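Long-range contacts in nucleoplasmin-like protein (Drosophila melanogaster, PDB 1NLQ), which binds core histones and acts as a chaperone in the ATP-facilitated assembly of approximately regularly spaced nucleosomal arrays: residues Asp16-Asp21 with Ser84-Leu90; Val33-Leu39 with Pro96-His102; Glu45-Val51 with Pro63-Ala69. One frame throughout, in Å; residues are numbered along the deposited sequence.

Contact 1 of 3, residues Asp16-Asp21 with Ser84-Leu90. With MG (magnesium ion), chain G.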
loop_
_atom_site.group_PDB
_atom_site.type_symbol
_atom_site.label_atom_id
_atom_site.label_comp_id
_atom_site.label_asym_id
_atom_site.label_seq_id
_atom_site.Cartn_x
_atom_site.Cartn_y
_atom_site.Cartn_z
ATOM N N ASP A 16 -16.756 -18.233 -10.629
ATOM C CA ASP A 16 -16.716 -17.370 -9.449
ATOM C C ASP A 16 -16.010 -17.845 -8.194
ATOM O O ASP A 16 -16.025 -17.136 -7.190
ATOM C CB ASP A 16 -18.148 -16.958 -9.057
ATOM C CG ASP A 16 -18.963 -18.112 -8.464
ATOM O OD1 ASP A 16 -18.374 -18.995 -7.803
ATOM O OD2 ASP A 16 -20.203 -18.119 -8.634
ATOM N N SER A 17 -15.388 -19.018 -8.228
ATOM C CA SER A 17 -14.735 -19.523 -7.028
ATOM C C SER A 17 -13.387 -20.182 -7.276
ATOM O O SER A 17 -13.165 -20.801 -8.317
ATOM C CB SER A 17 -15.671 -20.519 -6.330
ATOM O OG SER A 17 -15.296 -20.727 -4.982
ATOM N N VAL A 18 -12.484 -20.024 -6.312
ATOM C CA VAL A 18 -11.152 -20.618 -6.358
ATOM C C VAL A 18 -10.807 -21.007 -4.927
ATOM O O VAL A 18 -11.032 -20.236 -3.990
ATOM C CB VAL A 18 -10.088 -19.632 -6.897
ATOM C CG1 VAL A 18 -8.725 -20.299 -6.908
ATOM C CG2 VAL A 18 -10.447 -19.188 -8.307
ATOM N N THR A 19 -10.296 -22.220 -4.756
ATOM C CA THR A 19 -9.934 -22.706 -3.440
ATOM C C THR A 19 -8.446 -22.994 -3.346
ATOM O O THR A 19 -7.845 -23.546 -4.269
ATOM C CB THR A 19 -10.704 -24.003 -3.083
ATOM O OG1 THR A 19 -12.111 -23.737 -3.038
ATOM C CG2 THR A 19 -10.250 -24.531 -1.730
ATOM N N TRP A 20 -7.854 -22.595 -2.229
ATOM C CA TRP A 20 -6.443 -22.844 -1.975
ATOM C C TRP A 20 -6.417 -23.884 -0.862
ATOM O O TRP A 20 -6.974 -23.672 0.213
ATOM C CB TRP A 20 -5.727 -21.576 -1.498
ATOM C CG TRP A 20 -4.272 -21.814 -1.162
ATOM C CD1 TRP A 20 -3.262 -22.094 -2.042
ATOM C CD2 TRP A 20 -3.673 -21.797 0.141
ATOM N NE1 TRP A 20 -2.069 -22.248 -1.367
ATOM C CE2 TRP A 20 -2.295 -22.070 -0.027
ATOM C CE3 TRP A 20 -4.165 -21.571 1.434
ATOM C CZ2 TRP A 20 -1.405 -22.127 1.052
ATOM C CZ3 TRP A 20 -3.275 -21.627 2.510
ATOM C CH2 TRP A 20 -1.908 -21.903 2.307
ATOM N N ASP A 21 -5.785 -25.013 -1.124
ATOM C CA ASP A 21 -5.716 -26.052 -0.111
ATOM C C ASP A 21 -4.552 -26.972 -0.385
ATOM O O ASP A 21 -4.718 -28.196 -0.458
ATOM C CB ASP A 21 -7.008 -26.855 -0.080
ATOM C CG ASP A 21 -7.078 -27.781 1.110
ATOM O OD1 ASP A 21 -8.119 -28.444 1.271
ATOM O OD2 ASP A 21 -6.095 -27.844 1.885
ATOM N N SER A 84 -4.545 -23.507 6.319
ATOM C CA SER A 84 -5.990 -23.591 6.275
ATOM C C SER A 84 -6.493 -23.601 4.846
ATOM O O SER A 84 -5.812 -23.144 3.928
ATOM C CB SER A 84 -6.619 -22.436 7.076
ATOM O OG SER A 84 -6.109 -21.173 6.684
ATOM N N LYS A 85 -7.673 -24.171 4.659
ATOM C CA LYS A 85 -8.283 -24.223 3.345
ATOM C C LYS A 85 -8.967 -22.879 3.136
ATOM O O LYS A 85 -9.828 -22.482 3.930
ATOM C CB LYS A 85 -9.320 -25.347 3.281
ATOM C CG LYS A 85 -9.941 -25.503 1.917
ATOM C CD LYS A 85 -11.021 -26.551 1.912
ATOM C CE LYS A 85 -11.697 -26.619 0.550
ATOM N NZ LYS A 85 -12.976 -27.370 0.608
ATOM N N VAL A 86 -8.586 -22.177 2.075
ATOM C CA VAL A 86 -9.175 -20.873 1.810
ATOM C C VAL A 86 -9.905 -20.804 0.479
ATOM O O VAL A 86 -9.360 -21.172 -0.553
ATOM C CB VAL A 86 -8.097 -19.776 1.823
ATOM C CG1 VAL A 86 -8.726 -18.427 1.534
ATOM C CG2 VAL A 86 -7.398 -19.757 3.162
ATOM N N THR A 87 -11.143 -20.325 0.501
ATOM C CA THR A 87 -11.892 -20.210 -0.741
ATOM C C THR A 87 -12.268 -18.757 -1.016
ATOM O O THR A 87 -12.825 -18.088 -0.152
ATOM C CB THR A 87 -13.184 -21.031 -0.696
ATOM O OG1 THR A 87 -12.875 -22.412 -0.452
ATOM C CG2 THR A 87 -13.907 -20.918 -2.024
ATOM N N PHE A 88 -11.950 -18.276 -2.218
ATOM C CA PHE A 88 -12.267 -16.903 -2.617
ATOM C C PHE A 88 -13.445 -16.976 -3.567
ATOM O O PHE A 88 -13.440 -17.782 -4.498
ATOM C CB PHE A 88 -11.094 -16.250 -3.356
ATOM C CG PHE A 88 -9.832 -16.182 -2.558
ATOM C CD1 PHE A 88 -8.797 -17.071 -2.809
ATOM C CD2 PHE A 88 -9.672 -15.228 -1.555
ATOM C CE1 PHE A 88 -7.622 -17.020 -2.085
ATOM C CE2 PHE A 88 -8.498 -15.163 -0.818
ATOM C CZ PHE A 88 -7.466 -16.062 -1.082
ATOM N N LYS A 89 -14.458 -16.152 -3.340
ATOM C CA LYS A 89 -15.618 -16.183 -4.218
ATOM C C LYS A 89 -16.070 -14.803 -4.647
ATOM O O LYS A 89 -16.108 -13.883 -3.841
ATOM C CB LYS A 89 -16.789 -16.896 -3.547
ATOM C CG LYS A 89 -17.959 -17.050 -4.494
ATOM C CD LYS A 89 -19.060 -17.925 -3.947
ATOM C CE LYS A 89 -20.199 -17.979 -4.955
ATOM N NZ LYS A 89 -21.365 -18.760 -4.483
ATOM N N LEU A 90 -16.413 -14.671 -5.925
ATOM C CA LEU A 90 -16.897 -13.406 -6.461
ATOM C C LEU A 90 -18.396 -13.402 -6.176
ATOM O O LEU A 90 -19.183 -13.951 -6.946
ATOM C CB LEU A 90 -16.628 -13.339 -7.963
ATOM C CG LEU A 90 -16.927 -12.009 -8.663
ATOM C CD1 LEU A 90 -16.050 -10.899 -8.089
ATOM C CD2 LEU A 90 -16.654 -12.170 -10.157
HETATM MG MG MG G . -22.104 -17.145 -8.630
HETATM O O HOH W 1 -22.797 -18.277 -6.927
HETATM O O HOH W 2 -21.478 -15.628 -7.277
HETATM O O HOH W 3 -22.758 -18.712 -9.955
HETATM O O HOH W 4 -23.851 -16.587 -8.850
HETATM O O HOH W 5 -21.406 -16.072 -10.285
#
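This is an antiparallel pairing of neighbouring strands at the edge of one sheet of the N-terminal core domain: 17-20 is outermost within the chain, and 86-92 lies between it and 48-55. The short axes run 4.6 Å apart at 164°. Two pairs carry the ladder. V18 and F88 exchange V18 N to F88 O (3.0 Å) and F88 N to V18 O (2.8 Å); W20 and V86 do the same through W20 N to V86 O (2.7 Å) and V86 N to W20 O (2.9 Å). L90 N to D16 O, 2.8 Å, extends it to just before strand 17-20. Side chains alternate. V18, W20, V86 and F88 turn to the inner face, where V18 and F88 meet Y7 of strand 4-11 and the W20 ring edge meets V86 (CE3 to CG2, 4.1 Å); W20 NE1 is hydrogen-bonded to N103. On the other face S17, T19, T87 and K89 are more exposed, and T19 OG1 and T87 OG1 share a hydrogen bond of 3.0 Å. At the D16 end a magnesium ion sits 2.1 Å from D16 OD2, with five waters completing six ligands; one water accepts from K89 NZ (2.9 Å), another donates to L90 O (2.9 Å). The apolar face packs on a second antiparallel sheet, making this a beta sandwich, the fold of the nucleoplasmin core.

Contact 2 of 3, residues Val33-Leu39 with Pro96-His102; sequences VIKQILL and PVYIHGH
The apolar centre is one face of an antiparallel pair, strands 33-39 and 97-102, bearing I34, I37, L39, V97 and I99. I37 CG2 meets V97 CG1 at 3.5 Å and I34 CD1 meets I99 CG2 at 3.7 Å; I34 is m at chi1 and chi2, I37 and I99 m then t. This face packs on F88, L90 and L67 of the opposite sheet. Segment axes approach to 4.4 Å at 140°. Register runs L39-V97, L38-Y98, I37-I99, Q36-H100, then slips by one to I34-G101 and V33-H102: a classic beta bulge, K35 N (phi/psi -91/-39) and Q36 N both reaching H100 O, at 2.8 and 3.2 Å. The pair is the middle of one sheet of the beta sandwich, ordered 4-11, 97-104, 31-39, 74-82. H100 N to Q36 O, Y98 N to L38 O and H102 N to V33 O are 2.8 Å, L38 N to Y98 O and V33 N to H102 O 2.9 Å. A CB on G101 would clash with V33 O. The other face, with V33, L38 and Y98, forms part of the pentamer interface: Q36 (chi1 t) sends NE2 to H100 ND1 (m), 3.0 Å, and to I64 O of a neighbouring subunit, whose D78, like this chain's, salt-bridges K35.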
loop_
_atom_site.group_PDB
_atom_site.type_symbol
_atom_site.label_atom_id
_atom_site.label_comp_id
_atom_site.label_asym_id
_atom_site.label_seq_id
_atom_site.Cartn_x
_atom_site.Cartn_y
_atom_site.Cartn_z
ATOM N N VAL A 33 -0.270 -15.693 1.181
ATOM C CA VAL A 33 -0.270 -14.263 1.429
ATOM C C VAL A 33 -0.920 -13.597 0.231
ATOM O O VAL A 33 -0.476 -13.786 -0.893
ATOM C CB VAL A 33 1.161 -13.708 1.576
ATOM C CG1 VAL A 33 1.105 -12.217 1.905
ATOM C CG2 VAL A 33 1.909 -14.472 2.664
ATOM N N ILE A 34 -1.982 -12.841 0.467
ATOM C CA ILE A 34 -2.654 -12.164 -0.634
ATOM C C ILE A 34 -2.199 -10.718 -0.664
ATOM O O ILE A 34 -2.501 -9.944 0.243
ATOM C CB ILE A 34 -4.181 -12.232 -0.484
ATOM C CG1 ILE A 34 -4.643 -13.692 -0.541
ATOM C CG2 ILE A 34 -4.844 -11.432 -1.586
ATOM C CD1 ILE A 34 -4.146 -14.465 -1.760
ATOM N N LYS A 35 -1.465 -10.365 -1.717
ATOM C CA LYS A 35 -0.910 -9.027 -1.863
ATOM C C LYS A 35 -1.767 -8.028 -2.609
ATOM O O LYS A 35 -1.819 -6.862 -2.238
ATOM C CB LYS A 35 0.450 -9.105 -2.559
ATOM C CG LYS A 35 1.539 -9.794 -1.756
ATOM C CD LYS A 35 1.883 -8.977 -0.530
ATOM C CE LYS A 35 3.147 -9.474 0.157
ATOM N NZ LYS A 35 3.549 -8.558 1.265
ATOM N N GLN A 36 -2.420 -8.482 -3.668
ATOM C CA GLN A 36 -3.222 -7.593 -4.491
ATOM C C GLN A 36 -4.434 -8.277 -5.115
ATOM O O GLN A 36 -4.386 -9.449 -5.483
ATOM C CB GLN A 36 -2.316 -6.999 -5.591
ATOM C CG GLN A 36 -3.017 -6.187 -6.668
ATOM C CD GLN A 36 -2.058 -5.683 -7.748
ATOM O OE1 GLN A 36 -1.618 -4.537 -7.716
ATOM N NE2 GLN A 36 -1.727 -6.548 -8.703
ATOM N N ILE A 37 -5.536 -7.536 -5.188
ATOM C CA ILE A 37 -6.766 -8.013 -5.810
ATOM C C ILE A 37 -7.074 -6.886 -6.776
ATOM O O ILE A 37 -7.335 -5.754 -6.373
ATOM C CB ILE A 37 -7.898 -8.224 -4.786
ATOM C CG1 ILE A 37 -7.471 -9.308 -3.789
ATOM C CG2 ILE A 37 -9.165 -8.681 -5.502
ATOM C CD1 ILE A 37 -8.513 -9.666 -2.738
ATOM N N LEU A 38 -7.025 -7.221 -8.058
ATOM C CA LEU A 38 -7.172 -6.262 -9.136
ATOM C C LEU A 38 -8.366 -6.498 -10.046
ATOM O O LEU A 38 -8.646 -7.634 -10.426
ATOM C CB LEU A 38 -5.873 -6.309 -9.944
ATOM C CG LEU A 38 -5.641 -5.493 -11.211
ATOM C CD1 LEU A 38 -5.599 -4.001 -10.901
ATOM C CD2 LEU A 38 -4.319 -5.948 -11.814
ATOM N N LEU A 39 -9.056 -5.412 -10.394
ATOM C CA LEU A 39 -10.223 -5.479 -11.264
ATOM C C LEU A 39 -9.794 -5.394 -12.733
ATOM O O LEU A 39 -9.051 -4.501 -13.120
ATOM C CB LEU A 39 -11.178 -4.330 -10.936
ATOM C CG LEU A 39 -12.501 -4.304 -11.715
ATOM C CD1 LEU A 39 -13.355 -5.500 -11.323
ATOM C CD2 LEU A 39 -13.241 -3.006 -11.414
ATOM N N PRO A 96 -13.681 -9.597 -14.907
ATOM C CA PRO A 96 -12.797 -10.460 -14.123
ATOM C C PRO A 96 -12.070 -9.756 -12.982
ATOM O O PRO A 96 -11.896 -8.538 -12.988
ATOM C CB PRO A 96 -11.833 -11.014 -15.172
ATOM C CG PRO A 96 -11.759 -9.914 -16.176
ATOM C CD PRO A 96 -13.166 -9.406 -16.278
ATOM N N VAL A 97 -11.682 -10.549 -11.990
ATOM C CA VAL A 97 -10.936 -10.055 -10.846
ATOM C C VAL A 97 -9.732 -10.980 -10.679
ATOM O O VAL A 97 -9.863 -12.206 -10.735
ATOM C CB VAL A 97 -11.785 -10.073 -9.556
ATOM C CG1 VAL A 97 -10.929 -9.660 -8.362
ATOM C CG2 VAL A 97 -12.959 -9.125 -9.709
ATOM N N TYR A 98 -8.555 -10.396 -10.495
ATOM C CA TYR A 98 -7.346 -11.184 -10.337
ATOM C C TYR A 98 -6.851 -11.123 -8.892
ATOM O O TYR A 98 -6.849 -10.062 -8.271
ATOM C CB TYR A 98 -6.255 -10.665 -11.281
ATOM C CG TYR A 98 -6.752 -10.333 -12.669
ATOM C CD1 TYR A 98 -6.822 -9.007 -13.107
ATOM C CD2 TYR A 98 -7.159 -11.340 -13.548
ATOM C CE1 TYR A 98 -7.281 -8.695 -14.384
ATOM C CE2 TYR A 98 -7.622 -11.028 -14.829
ATOM C CZ TYR A 98 -7.679 -9.710 -15.232
ATOM O OH TYR A 98 -8.154 -9.405 -16.492
ATOM N N ILE A 99 -6.441 -12.268 -8.360
ATOM C CA ILE A 99 -5.927 -12.331 -6.994
ATOM C C ILE A 99 -4.452 -12.712 -7.078
ATOM O O ILE A 99 -4.108 -13.749 -7.655
ATOM C CB ILE A 99 -6.696 -13.381 -6.158
ATOM C CG1 ILE A 99 -8.175 -12.995 -6.082
ATOM C CG2 ILE A 99 -6.118 -13.461 -4.758
ATOM C CD1 ILE A 99 -9.057 -14.032 -5.400
ATOM N N HIS A 100 -3.585 -11.867 -6.524
ATOM C CA HIS A 100 -2.144 -12.102 -6.558
ATOM C C HIS A 100 -1.522 -12.228 -5.172
ATOM O O HIS A 100 -1.929 -11.551 -4.231
ATOM C CB HIS A 100 -1.433 -10.959 -7.282
ATOM C CG HIS A 100 -2.003 -10.639 -8.628
ATOM N ND1 HIS A 100 -2.509 -9.397 -8.939
ATOM C CD2 HIS A 100 -2.129 -11.389 -9.750
ATOM C CE1 HIS A 100 -2.924 -9.393 -10.193
ATOM N NE2 HIS A 100 -2.704 -10.589 -10.707
ATOM N N GLY A 101 -0.509 -13.078 -5.060
ATOM C CA GLY A 101 0.134 -13.242 -3.771
ATOM C C GLY A 101 1.316 -14.188 -3.767
ATOM O O GLY A 101 1.902 -14.494 -4.812
ATOM N N HIS A 102 1.671 -14.619 -2.558
ATOM C CA HIS A 102 2.785 -15.530 -2.323
ATOM C C HIS A 102 2.237 -16.842 -1.812
ATOM O O HIS A 102 1.460 -16.853 -0.860
ATOM C CB HIS A 102 3.729 -14.971 -1.259
ATOM C CG HIS A 102 4.402 -13.693 -1.646
ATOM N ND1 HIS A 102 5.771 -13.533 -1.592
ATOM C CD2 HIS A 102 3.903 -12.517 -2.094
ATOM C CE1 HIS A 102 6.084 -12.313 -1.992
ATOM N NE2 HIS A 102 4.970 -11.676 -2.303
#

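Contact 3 of 3, residues Glu45-Val51 with Pro63-Ala69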
loop_
_atom_site.group_PDB
_atom_site.type_symbol
_atom_site.label_atom_id
_atom_site.label_comp_id
_atom_site.label_asym_id
_atom_site.label_seq_id
_atom_site.Cartn_x
_atom_site.Cartn_y
_atom_site.Cartn_z
ATOM N N GLU A 45 -18.160 -0.409 -16.106
ATOM C CA GLU A 45 -17.987 0.791 -15.306
ATOM C C GLU A 45 -19.113 0.918 -14.273
ATOM O O GLU A 45 -20.281 0.661 -14.572
ATOM C CB GLU A 45 -17.951 2.029 -16.209
ATOM C CG GLU A 45 -17.396 3.265 -15.526
ATOM C CD GLU A 45 -15.870 3.327 -15.520
ATOM O OE1 GLU A 45 -15.226 2.334 -15.915
ATOM O OE2 GLU A 45 -15.306 4.373 -15.116
ATOM N N ASN A 46 -18.745 1.298 -13.051
ATOM C CA ASN A 46 -19.689 1.485 -11.947
ATOM C C ASN A 46 -20.324 0.239 -11.346
ATOM O O ASN A 46 -21.232 0.353 -10.522
ATOM C CB ASN A 46 -20.799 2.458 -12.358
ATOM C CG ASN A 46 -20.250 3.792 -12.795
ATOM O OD1 ASN A 46 -19.341 4.337 -12.154
ATOM N ND2 ASN A 46 -20.795 4.335 -13.886
ATOM N N GLU A 47 -19.863 -0.941 -11.751
ATOM C CA GLU A 47 -20.396 -2.176 -11.211
ATOM C C GLU A 47 -19.525 -2.679 -10.072
ATOM O O GLU A 47 -18.330 -2.925 -10.242
ATOM C CB GLU A 47 -20.468 -3.247 -12.288
ATOM C CG GLU A 47 -20.694 -4.629 -11.739
ATOM C CD GLU A 47 -20.574 -5.674 -12.809
ATOM O OE1 GLU A 47 -21.491 -5.731 -13.654
ATOM O OE2 GLU A 47 -19.566 -6.424 -12.807
ATOM N N PHE A 48 -20.131 -2.835 -8.903
ATOM C CA PHE A 48 -19.390 -3.325 -7.759
ATOM C C PHE A 48 -19.004 -4.776 -7.943
ATOM O O PHE A 48 -19.817 -5.605 -8.353
ATOM C CB PHE A 48 -20.213 -3.181 -6.480
ATOM C CG PHE A 48 -20.108 -1.833 -5.844
ATOM C CD1 PHE A 48 -21.215 -0.995 -5.765
ATOM C CD2 PHE A 48 -18.894 -1.392 -5.324
ATOM C CE1 PHE A 48 -21.115 0.262 -5.178
ATOM C CE2 PHE A 48 -18.783 -0.128 -4.733
ATOM C CZ PHE A 48 -19.892 0.698 -4.659
ATOM N N ASN A 49 -17.746 -5.069 -7.645
ATOM C CA ASN A 49 -17.217 -6.420 -7.724
ATOM C C ASN A 49 -16.696 -6.706 -6.333
ATOM O O ASN A 49 -15.817 -6.006 -5.839
ATOM C CB ASN A 49 -16.096 -6.501 -8.758
ATOM C CG ASN A 49 -16.618 -6.785 -10.153
ATOM O OD1 ASN A 49 -16.558 -7.919 -10.628
ATOM N ND2 ASN A 49 -17.148 -5.761 -10.806
ATOM N N VAL A 50 -17.252 -7.732 -5.701
ATOM C CA VAL A 50 -16.879 -8.081 -4.341
ATOM C C VAL A 50 -16.365 -9.505 -4.229
ATOM O O VAL A 50 -17.014 -10.445 -4.686
ATOM C CB VAL A 50 -18.095 -7.911 -3.391
ATOM C CG1 VAL A 50 -17.707 -8.248 -1.958
ATOM C CG2 VAL A 50 -18.611 -6.487 -3.491
ATOM N N VAL A 51 -15.190 -9.647 -3.626
ATOM C CA VAL A 51 -14.575 -10.950 -3.419
ATOM C C VAL A 51 -14.694 -11.271 -1.939
ATOM O O VAL A 51 -14.349 -10.458 -1.091
ATOM C CB VAL A 51 -13.081 -10.950 -3.807
ATOM C CG1 VAL A 51 -12.460 -12.308 -3.511
ATOM C CG2 VAL A 51 -12.924 -10.609 -5.277
ATOM N N PRO A 63 -15.997 -10.224 3.065
ATOM C CA PRO A 63 -15.460 -9.663 1.818
ATOM C C PRO A 63 -14.043 -9.132 2.077
ATOM O O PRO A 63 -13.800 -8.505 3.111
ATOM C CB PRO A 63 -16.439 -8.531 1.501
ATOM C CG PRO A 63 -17.735 -9.022 2.091
ATOM C CD PRO A 63 -17.281 -9.590 3.418
ATOM N N ILE A 64 -13.109 -9.392 1.161
ATOM C CA ILE A 64 -11.748 -8.895 1.338
ATOM C C ILE A 64 -11.394 -7.891 0.259
ATOM O O ILE A 64 -10.307 -7.308 0.258
ATOM C CB ILE A 64 -10.692 -10.025 1.349
ATOM C CG1 ILE A 64 -10.783 -10.874 0.080
ATOM C CG2 ILE A 64 -10.848 -10.849 2.614
ATOM C CD1 ILE A 64 -9.628 -11.867 -0.025
ATOM N N ALA A 65 -12.330 -7.684 -0.655
ATOM C CA ALA A 65 -12.142 -6.732 -1.737
ATOM C C ALA A 65 -13.480 -6.201 -2.248
ATOM O O ALA A 65 -14.420 -6.962 -2.457
ATOM C CB ALA A 65 -11.372 -7.394 -2.893
ATOM N N VAL A 66 -13.564 -4.888 -2.410
ATOM C CA VAL A 66 -14.742 -4.235 -2.967
ATOM C C VAL A 66 -14.123 -3.339 -4.029
ATOM O O VAL A 66 -13.416 -2.386 -3.701
ATOM C CB VAL A 66 -15.488 -3.363 -1.935
ATOM C CG1 VAL A 66 -16.620 -2.584 -2.635
ATOM C CG2 VAL A 66 -16.074 -4.241 -0.846
ATOM N N LEU A 67 -14.362 -3.667 -5.296
ATOM C CA LEU A 67 -13.800 -2.916 -6.412
ATOM C C LEU A 67 -14.904 -2.381 -7.319
ATOM O O LEU A 67 -16.016 -2.907 -7.343
ATOM C CB LEU A 67 -12.880 -3.820 -7.236
ATOM C CG LEU A 67 -11.798 -4.602 -6.480
ATOM C CD1 LEU A 67 -11.194 -5.647 -7.396
ATOM C CD2 LEU A 67 -10.734 -3.654 -5.957
ATOM N N LYS A 68 -14.592 -1.323 -8.058
ATOM C CA LYS A 68 -15.556 -0.741 -8.985
ATOM C C LYS A 68 -14.843 0.159 -9.983
ATOM O O LYS A 68 -14.164 1.108 -9.598
ATOM C CB LYS A 68 -16.625 0.057 -8.227
ATOM C CG LYS A 68 -17.725 0.606 -9.149
ATOM C CD LYS A 68 -18.936 1.155 -8.395
ATOM C CE LYS A 68 -18.602 2.378 -7.568
ATOM N NZ LYS A 68 -19.850 3.078 -7.115
ATOM N N ALA A 69 -14.988 -0.160 -11.266
ATOM C CA ALA A 69 -14.370 0.629 -12.326
ATOM C C ALA A 69 -14.817 2.081 -12.175
ATOM O O ALA A 69 -16.011 2.365 -12.095
ATOM C CB ALA A 69 -14.791 0.084 -13.689
HETATM O O HOH W 6 -16.623 -2.333 -12.302
#
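A lysine laid flat over a phenylalanine is the oddity here: K68 CD stands 3.7 Å from the centroid of the F48 ring, only 5° off the ring normal, a CH-pi contact made by the aliphatic part of the chain. The ring's CD2 also touches V66 CG1 at 3.7 Å, and F48 packs on R73 of a neighbouring subunit. Beyond F48 the strands draw into antiparallel pairing, axes 4.6 Å apart at 163°. N49 N to L67 O and L67 N to N49 O are both 2.8 Å, and V51 N to A65 O is 3.0 Å. Strands 48-55 and 60-68 form a beta hairpin in one sheet of the nucleoplasmin sandwich, and this contact is at its open end, away from the turn. A classic beta bulge interrupts the second strand: I64 and A65 both face V51, with I64 N to V51 O at 2.8 Å and A65 N to the same V51 O at a weak 3.5 Å. I64 O and P63 O there reach Q36 and H100 of that neighbouring subunit, the second bond weak, so the bulge lies on the ring interface. N49, V51, A65 and L67 turn inward; L67 meets L39 and V97 of the other sheet. At the other end N46 N bonds A69 O (3.1 Å), while a water donates to E47 O (2.7 Å) and accepts from A69 N (2.9 Å). N49 ND2 turns back to E47 O at 3.1 Å, its OD1 accepting from G95 N. E45 and K68 are inferred to contribute to contacts between the two pentamers of the decamer.

From the N terminus, the chain passes through strand 17-20, which is paired with 86-92 only after 62 intervening residues, closing contact 1. Before that, 31-39 enters the other sheet and later takes up 97-104 in contact 2, so contacts 1 and 2 cross: their segments alternate. Contact 3, the hairpin of 48-55 with 60-68, falls within both of these long loops. Contacts 1 and 3 share a sheet through neighbouring strands 86-92 and 48-55, while contact 2 belongs to the facing one. The sheets meet where F88 packs on I34 and I99, L90 on V97, and I64 and A65 on I37, bringing all three contacts onto one core.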